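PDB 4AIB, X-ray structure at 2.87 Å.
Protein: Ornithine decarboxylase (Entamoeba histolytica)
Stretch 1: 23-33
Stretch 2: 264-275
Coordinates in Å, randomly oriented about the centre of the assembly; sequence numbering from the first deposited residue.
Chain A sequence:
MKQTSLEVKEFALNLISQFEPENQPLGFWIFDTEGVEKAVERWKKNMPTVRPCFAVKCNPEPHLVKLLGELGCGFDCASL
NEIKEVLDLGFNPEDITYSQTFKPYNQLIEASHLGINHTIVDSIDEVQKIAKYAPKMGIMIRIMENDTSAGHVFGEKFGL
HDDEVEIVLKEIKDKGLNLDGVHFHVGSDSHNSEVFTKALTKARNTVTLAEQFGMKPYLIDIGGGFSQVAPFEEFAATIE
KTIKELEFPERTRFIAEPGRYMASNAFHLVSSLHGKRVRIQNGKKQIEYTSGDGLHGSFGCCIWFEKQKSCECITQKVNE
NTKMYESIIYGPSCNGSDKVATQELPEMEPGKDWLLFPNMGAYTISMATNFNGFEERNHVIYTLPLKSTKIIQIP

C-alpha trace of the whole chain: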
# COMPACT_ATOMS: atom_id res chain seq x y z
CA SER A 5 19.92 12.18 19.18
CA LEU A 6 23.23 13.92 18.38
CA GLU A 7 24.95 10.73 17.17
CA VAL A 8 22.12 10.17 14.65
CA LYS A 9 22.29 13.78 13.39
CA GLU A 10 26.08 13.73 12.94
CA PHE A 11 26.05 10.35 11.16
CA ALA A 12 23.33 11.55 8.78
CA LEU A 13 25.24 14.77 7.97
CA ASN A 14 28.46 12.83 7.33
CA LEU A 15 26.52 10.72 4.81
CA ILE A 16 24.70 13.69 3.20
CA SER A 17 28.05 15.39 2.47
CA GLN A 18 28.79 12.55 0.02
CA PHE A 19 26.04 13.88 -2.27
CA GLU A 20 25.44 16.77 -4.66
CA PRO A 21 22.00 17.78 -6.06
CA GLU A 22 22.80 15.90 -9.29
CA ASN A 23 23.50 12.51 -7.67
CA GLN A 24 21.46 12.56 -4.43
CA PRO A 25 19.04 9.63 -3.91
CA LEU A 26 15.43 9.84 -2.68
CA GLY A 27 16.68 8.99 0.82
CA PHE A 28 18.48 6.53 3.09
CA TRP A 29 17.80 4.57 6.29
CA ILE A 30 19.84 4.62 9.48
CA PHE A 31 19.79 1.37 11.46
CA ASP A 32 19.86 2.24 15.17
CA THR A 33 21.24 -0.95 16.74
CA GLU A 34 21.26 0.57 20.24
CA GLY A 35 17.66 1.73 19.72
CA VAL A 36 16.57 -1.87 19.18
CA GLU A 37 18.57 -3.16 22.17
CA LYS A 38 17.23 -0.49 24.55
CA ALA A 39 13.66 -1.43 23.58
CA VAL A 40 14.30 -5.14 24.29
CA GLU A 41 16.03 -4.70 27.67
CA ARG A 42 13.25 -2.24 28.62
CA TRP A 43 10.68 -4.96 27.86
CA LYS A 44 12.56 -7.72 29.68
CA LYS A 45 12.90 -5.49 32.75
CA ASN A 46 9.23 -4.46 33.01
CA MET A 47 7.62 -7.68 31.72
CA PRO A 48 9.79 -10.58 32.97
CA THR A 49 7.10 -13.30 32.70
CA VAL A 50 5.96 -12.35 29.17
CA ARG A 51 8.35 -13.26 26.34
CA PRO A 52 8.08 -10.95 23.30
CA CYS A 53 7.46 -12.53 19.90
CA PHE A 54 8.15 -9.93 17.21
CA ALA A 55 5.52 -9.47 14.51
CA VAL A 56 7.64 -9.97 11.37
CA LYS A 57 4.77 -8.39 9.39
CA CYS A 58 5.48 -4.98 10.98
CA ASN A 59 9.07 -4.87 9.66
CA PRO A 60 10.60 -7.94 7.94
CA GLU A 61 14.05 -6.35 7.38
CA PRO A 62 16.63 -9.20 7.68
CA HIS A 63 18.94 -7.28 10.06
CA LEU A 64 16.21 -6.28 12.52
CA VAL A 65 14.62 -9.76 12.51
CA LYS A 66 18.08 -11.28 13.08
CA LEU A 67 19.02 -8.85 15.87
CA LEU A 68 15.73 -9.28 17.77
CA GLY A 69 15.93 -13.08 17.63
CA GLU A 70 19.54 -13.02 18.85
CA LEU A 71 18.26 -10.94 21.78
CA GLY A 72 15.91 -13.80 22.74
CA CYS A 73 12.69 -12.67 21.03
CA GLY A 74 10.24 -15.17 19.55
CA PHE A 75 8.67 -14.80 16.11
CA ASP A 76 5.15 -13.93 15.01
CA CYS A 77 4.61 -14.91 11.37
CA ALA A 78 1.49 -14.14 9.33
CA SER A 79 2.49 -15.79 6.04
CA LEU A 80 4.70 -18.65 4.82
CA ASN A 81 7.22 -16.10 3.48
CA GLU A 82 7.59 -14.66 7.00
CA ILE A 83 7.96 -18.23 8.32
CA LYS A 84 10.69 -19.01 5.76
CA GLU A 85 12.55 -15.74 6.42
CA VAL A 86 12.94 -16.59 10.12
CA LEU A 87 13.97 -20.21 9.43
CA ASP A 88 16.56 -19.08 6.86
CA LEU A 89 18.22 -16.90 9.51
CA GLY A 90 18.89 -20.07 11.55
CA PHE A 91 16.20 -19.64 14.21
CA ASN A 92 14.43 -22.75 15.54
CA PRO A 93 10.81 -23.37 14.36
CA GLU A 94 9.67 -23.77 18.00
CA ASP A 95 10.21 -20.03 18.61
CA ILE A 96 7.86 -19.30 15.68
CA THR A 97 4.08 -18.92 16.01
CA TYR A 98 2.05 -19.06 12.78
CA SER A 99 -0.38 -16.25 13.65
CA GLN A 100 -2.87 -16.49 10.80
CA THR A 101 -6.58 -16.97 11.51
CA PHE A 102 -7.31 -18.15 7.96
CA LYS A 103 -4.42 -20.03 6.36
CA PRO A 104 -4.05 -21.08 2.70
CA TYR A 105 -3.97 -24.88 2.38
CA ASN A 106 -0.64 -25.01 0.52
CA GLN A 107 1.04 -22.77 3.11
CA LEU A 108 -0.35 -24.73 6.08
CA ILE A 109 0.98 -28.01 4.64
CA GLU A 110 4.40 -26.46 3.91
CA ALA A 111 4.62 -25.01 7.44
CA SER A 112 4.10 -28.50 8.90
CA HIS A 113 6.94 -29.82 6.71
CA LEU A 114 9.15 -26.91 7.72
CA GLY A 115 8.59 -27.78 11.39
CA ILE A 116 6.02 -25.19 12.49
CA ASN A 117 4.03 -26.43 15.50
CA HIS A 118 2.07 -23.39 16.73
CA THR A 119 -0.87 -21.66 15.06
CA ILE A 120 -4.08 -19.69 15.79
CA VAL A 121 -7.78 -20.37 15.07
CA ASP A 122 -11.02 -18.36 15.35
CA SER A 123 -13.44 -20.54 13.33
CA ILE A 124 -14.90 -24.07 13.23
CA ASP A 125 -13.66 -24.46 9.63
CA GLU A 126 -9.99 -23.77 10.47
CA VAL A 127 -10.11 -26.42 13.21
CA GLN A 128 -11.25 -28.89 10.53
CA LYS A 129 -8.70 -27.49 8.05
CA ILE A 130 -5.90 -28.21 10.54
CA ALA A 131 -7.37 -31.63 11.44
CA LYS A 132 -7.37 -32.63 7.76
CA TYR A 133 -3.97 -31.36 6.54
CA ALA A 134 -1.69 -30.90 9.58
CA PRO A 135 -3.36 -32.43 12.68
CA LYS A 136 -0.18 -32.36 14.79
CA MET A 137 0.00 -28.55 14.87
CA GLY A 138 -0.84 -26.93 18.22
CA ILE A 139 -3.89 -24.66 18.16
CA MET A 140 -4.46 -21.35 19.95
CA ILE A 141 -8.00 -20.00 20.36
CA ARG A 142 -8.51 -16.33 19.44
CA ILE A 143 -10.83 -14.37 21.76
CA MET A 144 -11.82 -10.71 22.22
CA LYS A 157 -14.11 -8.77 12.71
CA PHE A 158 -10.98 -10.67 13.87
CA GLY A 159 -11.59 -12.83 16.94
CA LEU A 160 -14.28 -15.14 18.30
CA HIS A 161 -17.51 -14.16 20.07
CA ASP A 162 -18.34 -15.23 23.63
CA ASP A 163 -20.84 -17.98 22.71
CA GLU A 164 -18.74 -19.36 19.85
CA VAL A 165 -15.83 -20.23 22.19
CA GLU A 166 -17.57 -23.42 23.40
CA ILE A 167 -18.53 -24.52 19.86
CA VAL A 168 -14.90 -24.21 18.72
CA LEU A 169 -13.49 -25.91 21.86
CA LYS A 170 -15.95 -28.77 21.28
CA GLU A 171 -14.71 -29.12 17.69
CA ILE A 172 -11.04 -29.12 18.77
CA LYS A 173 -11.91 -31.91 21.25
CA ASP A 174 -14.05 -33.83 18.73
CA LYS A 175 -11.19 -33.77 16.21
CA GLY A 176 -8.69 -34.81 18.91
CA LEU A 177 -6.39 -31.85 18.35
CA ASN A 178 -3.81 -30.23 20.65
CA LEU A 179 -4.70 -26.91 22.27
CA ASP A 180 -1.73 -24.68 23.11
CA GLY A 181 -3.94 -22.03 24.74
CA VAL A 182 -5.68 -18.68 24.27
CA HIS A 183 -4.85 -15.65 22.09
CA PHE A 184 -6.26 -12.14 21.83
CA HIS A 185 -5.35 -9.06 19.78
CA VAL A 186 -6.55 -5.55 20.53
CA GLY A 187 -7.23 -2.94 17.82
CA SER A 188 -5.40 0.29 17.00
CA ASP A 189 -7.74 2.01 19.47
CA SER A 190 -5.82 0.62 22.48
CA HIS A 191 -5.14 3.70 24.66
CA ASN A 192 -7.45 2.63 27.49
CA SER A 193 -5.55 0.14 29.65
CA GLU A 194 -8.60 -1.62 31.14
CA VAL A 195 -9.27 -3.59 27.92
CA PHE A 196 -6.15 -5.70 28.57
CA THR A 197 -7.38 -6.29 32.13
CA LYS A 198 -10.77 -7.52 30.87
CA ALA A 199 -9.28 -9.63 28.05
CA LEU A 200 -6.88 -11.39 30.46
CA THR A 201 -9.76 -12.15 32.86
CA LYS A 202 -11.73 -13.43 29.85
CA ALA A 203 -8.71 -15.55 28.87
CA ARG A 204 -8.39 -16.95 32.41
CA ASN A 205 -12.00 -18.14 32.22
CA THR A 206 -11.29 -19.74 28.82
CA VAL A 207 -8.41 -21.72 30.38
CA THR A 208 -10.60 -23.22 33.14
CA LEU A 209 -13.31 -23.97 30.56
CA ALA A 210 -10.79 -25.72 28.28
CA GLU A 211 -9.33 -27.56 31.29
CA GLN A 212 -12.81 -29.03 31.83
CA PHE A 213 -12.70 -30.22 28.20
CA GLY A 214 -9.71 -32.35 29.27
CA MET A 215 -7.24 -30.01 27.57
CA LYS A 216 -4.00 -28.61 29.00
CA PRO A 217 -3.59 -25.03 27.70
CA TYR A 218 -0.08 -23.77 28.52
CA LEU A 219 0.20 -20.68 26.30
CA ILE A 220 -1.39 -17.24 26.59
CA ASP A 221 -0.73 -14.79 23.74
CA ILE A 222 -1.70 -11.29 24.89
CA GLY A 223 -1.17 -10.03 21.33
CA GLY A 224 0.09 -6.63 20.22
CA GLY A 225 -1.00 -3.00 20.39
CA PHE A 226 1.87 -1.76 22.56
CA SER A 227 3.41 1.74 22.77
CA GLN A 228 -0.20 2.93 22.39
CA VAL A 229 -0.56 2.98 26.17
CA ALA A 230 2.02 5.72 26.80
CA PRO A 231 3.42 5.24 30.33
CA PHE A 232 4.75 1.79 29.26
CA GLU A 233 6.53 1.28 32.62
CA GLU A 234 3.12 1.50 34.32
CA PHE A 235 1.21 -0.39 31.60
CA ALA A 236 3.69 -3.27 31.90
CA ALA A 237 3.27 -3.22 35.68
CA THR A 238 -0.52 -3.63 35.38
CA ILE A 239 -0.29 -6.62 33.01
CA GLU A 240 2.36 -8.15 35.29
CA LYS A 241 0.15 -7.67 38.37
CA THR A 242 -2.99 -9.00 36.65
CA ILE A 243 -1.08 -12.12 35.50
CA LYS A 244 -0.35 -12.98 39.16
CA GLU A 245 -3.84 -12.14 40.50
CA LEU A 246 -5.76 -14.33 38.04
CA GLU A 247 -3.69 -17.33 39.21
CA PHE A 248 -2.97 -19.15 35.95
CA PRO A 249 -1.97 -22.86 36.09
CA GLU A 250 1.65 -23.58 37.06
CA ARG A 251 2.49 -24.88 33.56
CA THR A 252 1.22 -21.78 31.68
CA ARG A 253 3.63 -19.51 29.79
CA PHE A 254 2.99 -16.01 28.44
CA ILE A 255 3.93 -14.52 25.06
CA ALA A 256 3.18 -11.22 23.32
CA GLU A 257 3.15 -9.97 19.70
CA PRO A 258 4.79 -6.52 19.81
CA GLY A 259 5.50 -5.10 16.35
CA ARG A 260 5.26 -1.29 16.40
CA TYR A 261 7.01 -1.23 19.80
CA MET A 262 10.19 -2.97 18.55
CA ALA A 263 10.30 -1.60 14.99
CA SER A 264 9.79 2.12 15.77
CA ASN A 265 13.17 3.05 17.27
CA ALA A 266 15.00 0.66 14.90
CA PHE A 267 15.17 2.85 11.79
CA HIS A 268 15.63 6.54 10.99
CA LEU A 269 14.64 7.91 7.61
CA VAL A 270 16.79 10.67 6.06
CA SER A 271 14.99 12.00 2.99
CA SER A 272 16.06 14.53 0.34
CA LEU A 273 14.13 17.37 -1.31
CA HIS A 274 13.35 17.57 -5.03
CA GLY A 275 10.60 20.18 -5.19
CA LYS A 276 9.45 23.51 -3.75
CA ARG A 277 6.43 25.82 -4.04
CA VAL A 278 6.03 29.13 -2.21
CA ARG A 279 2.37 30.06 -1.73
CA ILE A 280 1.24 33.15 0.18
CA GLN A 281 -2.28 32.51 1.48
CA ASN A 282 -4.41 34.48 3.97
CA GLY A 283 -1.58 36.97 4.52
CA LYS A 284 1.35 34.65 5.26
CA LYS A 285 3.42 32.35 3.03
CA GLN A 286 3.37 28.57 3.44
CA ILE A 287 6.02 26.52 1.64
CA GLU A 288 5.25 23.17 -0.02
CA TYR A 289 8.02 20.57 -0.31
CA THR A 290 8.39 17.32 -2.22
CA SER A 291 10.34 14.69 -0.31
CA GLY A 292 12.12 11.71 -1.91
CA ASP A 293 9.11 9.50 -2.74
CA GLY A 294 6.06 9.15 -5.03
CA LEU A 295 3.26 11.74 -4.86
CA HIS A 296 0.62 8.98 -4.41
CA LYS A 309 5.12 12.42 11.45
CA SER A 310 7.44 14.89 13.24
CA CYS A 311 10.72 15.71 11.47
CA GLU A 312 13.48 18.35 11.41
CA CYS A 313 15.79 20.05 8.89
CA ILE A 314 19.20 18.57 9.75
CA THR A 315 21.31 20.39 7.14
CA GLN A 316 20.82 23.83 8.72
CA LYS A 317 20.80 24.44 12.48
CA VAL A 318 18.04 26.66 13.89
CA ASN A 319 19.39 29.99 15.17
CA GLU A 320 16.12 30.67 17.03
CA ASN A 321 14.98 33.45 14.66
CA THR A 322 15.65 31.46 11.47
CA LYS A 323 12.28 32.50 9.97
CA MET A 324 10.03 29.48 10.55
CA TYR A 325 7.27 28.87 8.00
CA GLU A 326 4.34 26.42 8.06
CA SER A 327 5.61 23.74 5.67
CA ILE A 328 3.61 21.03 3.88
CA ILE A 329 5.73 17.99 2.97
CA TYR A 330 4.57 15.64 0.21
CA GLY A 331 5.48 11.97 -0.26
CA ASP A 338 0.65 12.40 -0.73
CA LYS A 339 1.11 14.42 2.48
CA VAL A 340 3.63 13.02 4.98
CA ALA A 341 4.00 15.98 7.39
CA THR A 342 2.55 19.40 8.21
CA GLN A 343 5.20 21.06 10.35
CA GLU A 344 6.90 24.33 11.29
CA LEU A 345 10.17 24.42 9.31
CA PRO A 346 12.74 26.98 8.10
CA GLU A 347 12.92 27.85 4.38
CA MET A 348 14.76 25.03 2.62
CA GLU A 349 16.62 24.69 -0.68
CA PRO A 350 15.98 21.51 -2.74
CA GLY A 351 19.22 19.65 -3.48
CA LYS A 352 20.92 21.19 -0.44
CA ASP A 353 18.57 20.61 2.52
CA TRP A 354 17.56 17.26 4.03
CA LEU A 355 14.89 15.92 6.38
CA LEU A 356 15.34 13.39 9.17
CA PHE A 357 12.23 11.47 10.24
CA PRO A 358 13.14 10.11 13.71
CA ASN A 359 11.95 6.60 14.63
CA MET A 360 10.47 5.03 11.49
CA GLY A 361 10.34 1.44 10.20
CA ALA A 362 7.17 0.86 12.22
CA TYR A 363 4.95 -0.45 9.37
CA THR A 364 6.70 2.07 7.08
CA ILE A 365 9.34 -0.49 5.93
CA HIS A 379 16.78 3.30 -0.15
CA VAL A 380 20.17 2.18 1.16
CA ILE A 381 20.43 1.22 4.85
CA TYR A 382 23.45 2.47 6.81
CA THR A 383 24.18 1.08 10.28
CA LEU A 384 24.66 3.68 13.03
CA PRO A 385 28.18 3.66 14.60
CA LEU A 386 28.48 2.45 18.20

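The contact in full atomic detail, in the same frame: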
# COMPACT_ATOMS: atom_id res chain seq x y z
N ASN A 23 23.37 13.94 -7.95
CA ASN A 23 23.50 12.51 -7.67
C ASN A 23 22.75 12.00 -6.43
O ASN A 23 22.73 10.79 -6.18
CB ASN A 23 24.99 12.12 -7.59
CG ASN A 23 25.76 12.93 -6.56
OD1 ASN A 23 25.30 13.17 -5.45
ND2 ASN A 23 26.97 13.35 -6.94
N GLN A 24 22.14 12.91 -5.68
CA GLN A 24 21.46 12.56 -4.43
C GLN A 24 20.25 11.64 -4.62
O GLN A 24 19.40 11.89 -5.48
CB GLN A 24 21.05 13.83 -3.65
CG GLN A 24 20.07 14.75 -4.37
CD GLN A 24 19.37 15.72 -3.44
OE1 GLN A 24 19.98 16.27 -2.52
NE2 GLN A 24 18.08 15.93 -3.67
N PRO A 25 20.17 10.56 -3.82
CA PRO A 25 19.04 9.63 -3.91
C PRO A 25 17.80 10.18 -3.20
O PRO A 25 17.87 11.23 -2.56
CB PRO A 25 19.57 8.38 -3.19
CG PRO A 25 20.53 8.92 -2.18
CD PRO A 25 21.13 10.16 -2.78
N LEU A 26 16.69 9.46 -3.32
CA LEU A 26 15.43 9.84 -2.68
C LEU A 26 15.56 9.90 -1.15
O LEU A 26 14.91 10.71 -0.50
CB LEU A 26 14.30 8.89 -3.08
CG LEU A 26 13.94 8.76 -4.57
CD1 LEU A 26 13.00 7.59 -4.79
CD2 LEU A 26 13.34 10.04 -5.13
N GLY A 27 16.41 9.03 -0.61
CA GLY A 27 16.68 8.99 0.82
C GLY A 27 17.48 7.77 1.24
O GLY A 27 17.80 6.92 0.41
N PHE A 28 17.79 7.69 2.53
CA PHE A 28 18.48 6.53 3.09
C PHE A 28 18.07 6.25 4.54
O PHE A 28 17.67 7.17 5.26
CB PHE A 28 20.01 6.67 2.97
CG PHE A 28 20.59 7.83 3.74
CD1 PHE A 28 20.99 7.67 5.07
CD2 PHE A 28 20.75 9.07 3.14
CE1 PHE A 28 21.52 8.73 5.78
CE2 PHE A 28 21.29 10.14 3.84
CZ PHE A 28 21.68 9.96 5.16
N TRP A 29 18.17 4.99 4.94
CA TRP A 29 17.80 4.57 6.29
C TRP A 29 18.99 4.47 7.19
O TRP A 29 20.09 4.11 6.75
CB TRP A 29 17.09 3.22 6.24
CG TRP A 29 15.76 3.24 5.51
CD1 TRP A 29 15.53 2.95 4.17
CD2 TRP A 29 14.44 3.56 6.07
NE1 TRP A 29 14.19 3.07 3.87
CE2 TRP A 29 13.49 3.43 4.96
CE3 TRP A 29 13.97 3.93 7.33
CZ2 TRP A 29 12.13 3.67 5.13
CZ3 TRP A 29 12.60 4.16 7.48
CH2 TRP A 29 11.70 4.04 6.41
N ILE A 30 18.80 4.80 8.46
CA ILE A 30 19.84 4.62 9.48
C ILE A 30 19.38 3.57 10.49
O ILE A 30 18.37 3.75 11.17
CB ILE A 30 20.21 5.94 10.20
CG1 ILE A 30 20.84 6.92 9.21
CG2 ILE A 30 21.17 5.66 11.35
CD1 ILE A 30 21.10 8.31 9.78
N PHE A 31 20.13 2.47 10.56
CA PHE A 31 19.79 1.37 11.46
C PHE A 31 20.36 1.60 12.86
O PHE A 31 21.57 1.46 13.09
CB PHE A 31 20.27 0.03 10.88
CG PHE A 31 19.84 -1.17 11.67
CD1 PHE A 31 18.49 -1.45 11.86
CD2 PHE A 31 20.78 -2.04 12.22
CE1 PHE A 31 18.09 -2.56 12.59
CE2 PHE A 31 20.39 -3.15 12.94
CZ PHE A 31 19.04 -3.41 13.13
N ASP A 32 19.48 1.97 13.79
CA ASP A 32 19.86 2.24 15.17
C ASP A 32 19.88 0.93 15.96
O ASP A 32 18.85 0.49 16.48
CB ASP A 32 18.89 3.24 15.80
CG ASP A 32 19.45 3.91 17.06
OD1 ASP A 32 20.47 3.44 17.60
OD2 ASP A 32 18.86 4.92 17.50
N THR A 33 21.06 0.33 16.05
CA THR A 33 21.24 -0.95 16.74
C THR A 33 20.98 -0.82 18.24
O THR A 33 20.35 -1.69 18.84
CB THR A 33 22.65 -1.53 16.49
OG1 THR A 33 23.03 -1.31 15.13
CG2 THR A 33 22.69 -3.02 16.79
N SER A 264 9.80 0.65 15.80
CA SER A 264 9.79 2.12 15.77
C SER A 264 11.18 2.73 15.89
O SER A 264 11.64 3.43 14.98
CB SER A 264 8.86 2.68 16.85
OG SER A 264 9.34 2.37 18.15
N ASN A 265 11.87 2.44 16.99
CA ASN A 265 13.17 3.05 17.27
C ASN A 265 14.33 2.37 16.53
O ASN A 265 15.49 2.70 16.77
CB ASN A 265 13.42 3.08 18.78
CG ASN A 265 12.29 3.73 19.55
OD1 ASN A 265 11.78 4.79 19.16
ND2 ASN A 265 11.90 3.11 20.65
N ALA A 266 14.00 1.43 15.64
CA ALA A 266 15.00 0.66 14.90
C ALA A 266 15.59 1.43 13.73
O ALA A 266 16.80 1.36 13.49
CB ALA A 266 14.39 -0.65 14.42
N PHE A 267 14.75 2.15 13.00
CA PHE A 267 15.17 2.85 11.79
C PHE A 267 14.93 4.35 11.85
O PHE A 267 14.01 4.82 12.51
CB PHE A 267 14.48 2.26 10.56
CG PHE A 267 14.91 0.86 10.22
CD1 PHE A 267 16.05 0.64 9.45
CD2 PHE A 267 14.18 -0.23 10.67
CE1 PHE A 267 16.45 -0.65 9.14
CE2 PHE A 267 14.58 -1.52 10.36
CZ PHE A 267 15.71 -1.73 9.59
N HIS A 268 15.78 5.10 11.15
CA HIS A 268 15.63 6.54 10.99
C HIS A 268 15.73 6.89 9.54
O HIS A 268 16.72 6.58 8.88
CB HIS A 268 16.68 7.29 11.80
CG HIS A 268 16.71 6.92 13.27
ND1 HIS A 268 15.75 7.29 14.13
CD2 HIS A 268 17.63 6.18 14.00
CE1 HIS A 268 16.03 6.82 15.35
NE2 HIS A 268 17.19 6.14 15.28
N LEU A 269 14.68 7.53 9.02
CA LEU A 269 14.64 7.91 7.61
C LEU A 269 15.25 9.29 7.40
O LEU A 269 14.93 10.23 8.12
CB LEU A 269 13.19 7.88 7.10
CG LEU A 269 12.91 8.18 5.62
CD1 LEU A 269 13.47 7.09 4.71
CD2 LEU A 269 11.42 8.34 5.39
N VAL A 270 16.16 9.39 6.43
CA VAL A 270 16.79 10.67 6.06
C VAL A 270 16.50 10.97 4.59
O VAL A 270 17.22 10.51 3.70
CB VAL A 270 18.31 10.67 6.32
CG1 VAL A 270 18.87 12.08 6.17
CG2 VAL A 270 18.64 10.12 7.69
N SER A 271 15.46 11.75 4.35
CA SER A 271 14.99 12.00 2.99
C SER A 271 15.51 13.31 2.39
O SER A 271 15.84 14.25 3.12
CB SER A 271 13.46 11.95 2.94
OG SER A 271 13.00 10.69 3.42
N SER A 272 15.59 13.36 1.07
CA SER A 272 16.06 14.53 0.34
C SER A 272 14.90 15.29 -0.29
O SER A 272 13.80 14.75 -0.41
CB SER A 272 17.06 14.12 -0.74
OG SER A 272 16.45 13.25 -1.67
N LEU A 273 15.15 16.53 -0.69
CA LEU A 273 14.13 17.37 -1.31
C LEU A 273 14.36 17.55 -2.80
O LEU A 273 15.48 17.85 -3.23
CB LEU A 273 14.06 18.74 -0.62
CG LEU A 273 13.62 18.79 0.85
CD1 LEU A 273 13.89 20.17 1.43
CD2 LEU A 273 12.15 18.42 1.01
N HIS A 274 13.30 17.37 -3.58
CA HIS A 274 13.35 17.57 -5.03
C HIS A 274 12.13 18.31 -5.54
O HIS A 274 11.56 17.96 -6.57
CB HIS A 274 13.55 16.24 -5.76
CG HIS A 274 12.47 15.21 -5.48
ND1 HIS A 274 11.37 15.09 -6.24
CD2 HIS A 274 12.37 14.24 -4.48
CE1 HIS A 274 10.60 14.10 -5.76
NE2 HIS A 274 11.21 13.58 -4.68
N GLY A 275 11.75 19.36 -4.81
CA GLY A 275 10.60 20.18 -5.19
C GLY A 275 10.20 21.21 -4.15
O GLY A 275 10.20 20.93 -2.95
O HOH W 1 17.66 17.65 -1.16

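Residues 27-31 and 267-275 pair as antiparallel strands, and contact between the two stretches buries 919 Å². Phe28 and Val270 exchange backbone hydrogen bonds (Phe28 N to Val270 O, 3.1 Å; Val270 N to Phe28 O, 2.9 Å), as do Ile30 and His268 (Ile30 N to His268 O, 2.8 Å; His268 N to Ile30 O, 2.9 Å). The side chains of these four residues share one face of the sheet. There the end of the Phe28 side chain, at chi1 p, comes nearer the partner strand, and the ring receives Val270 CB over one face, while Ile30 CD1 packs against Val270 CG2 at 3.7 Å.

On the face bearing Trp29, Phe31, Phe267 and Leu269, the flat indole offers a broad surface: Leu269 CD1 sits almost squarely over its six-membered ring, 3.7 Å from Trp29 CE2. Phe31 CD1 lies over the Phe267 ring, 3.5 Å from Phe267 CE1, with the ring planes inclined at 47°. Gly27 suits the close approach to Ser271, its CA only 3.3 Å from Val270 O.

Polar side chains secure both ends. Asp32 OD2 accepts a hydrogen bond from His268 NE2 (3.0 Å) at the imidazole edge, while Asp32 also caps the following helix. At the other end, the small Ser272 side chain reaches Pro25 O through OG (2.6 Å), and Gln24 NE2 donates to Leu273 O (3.3 Å).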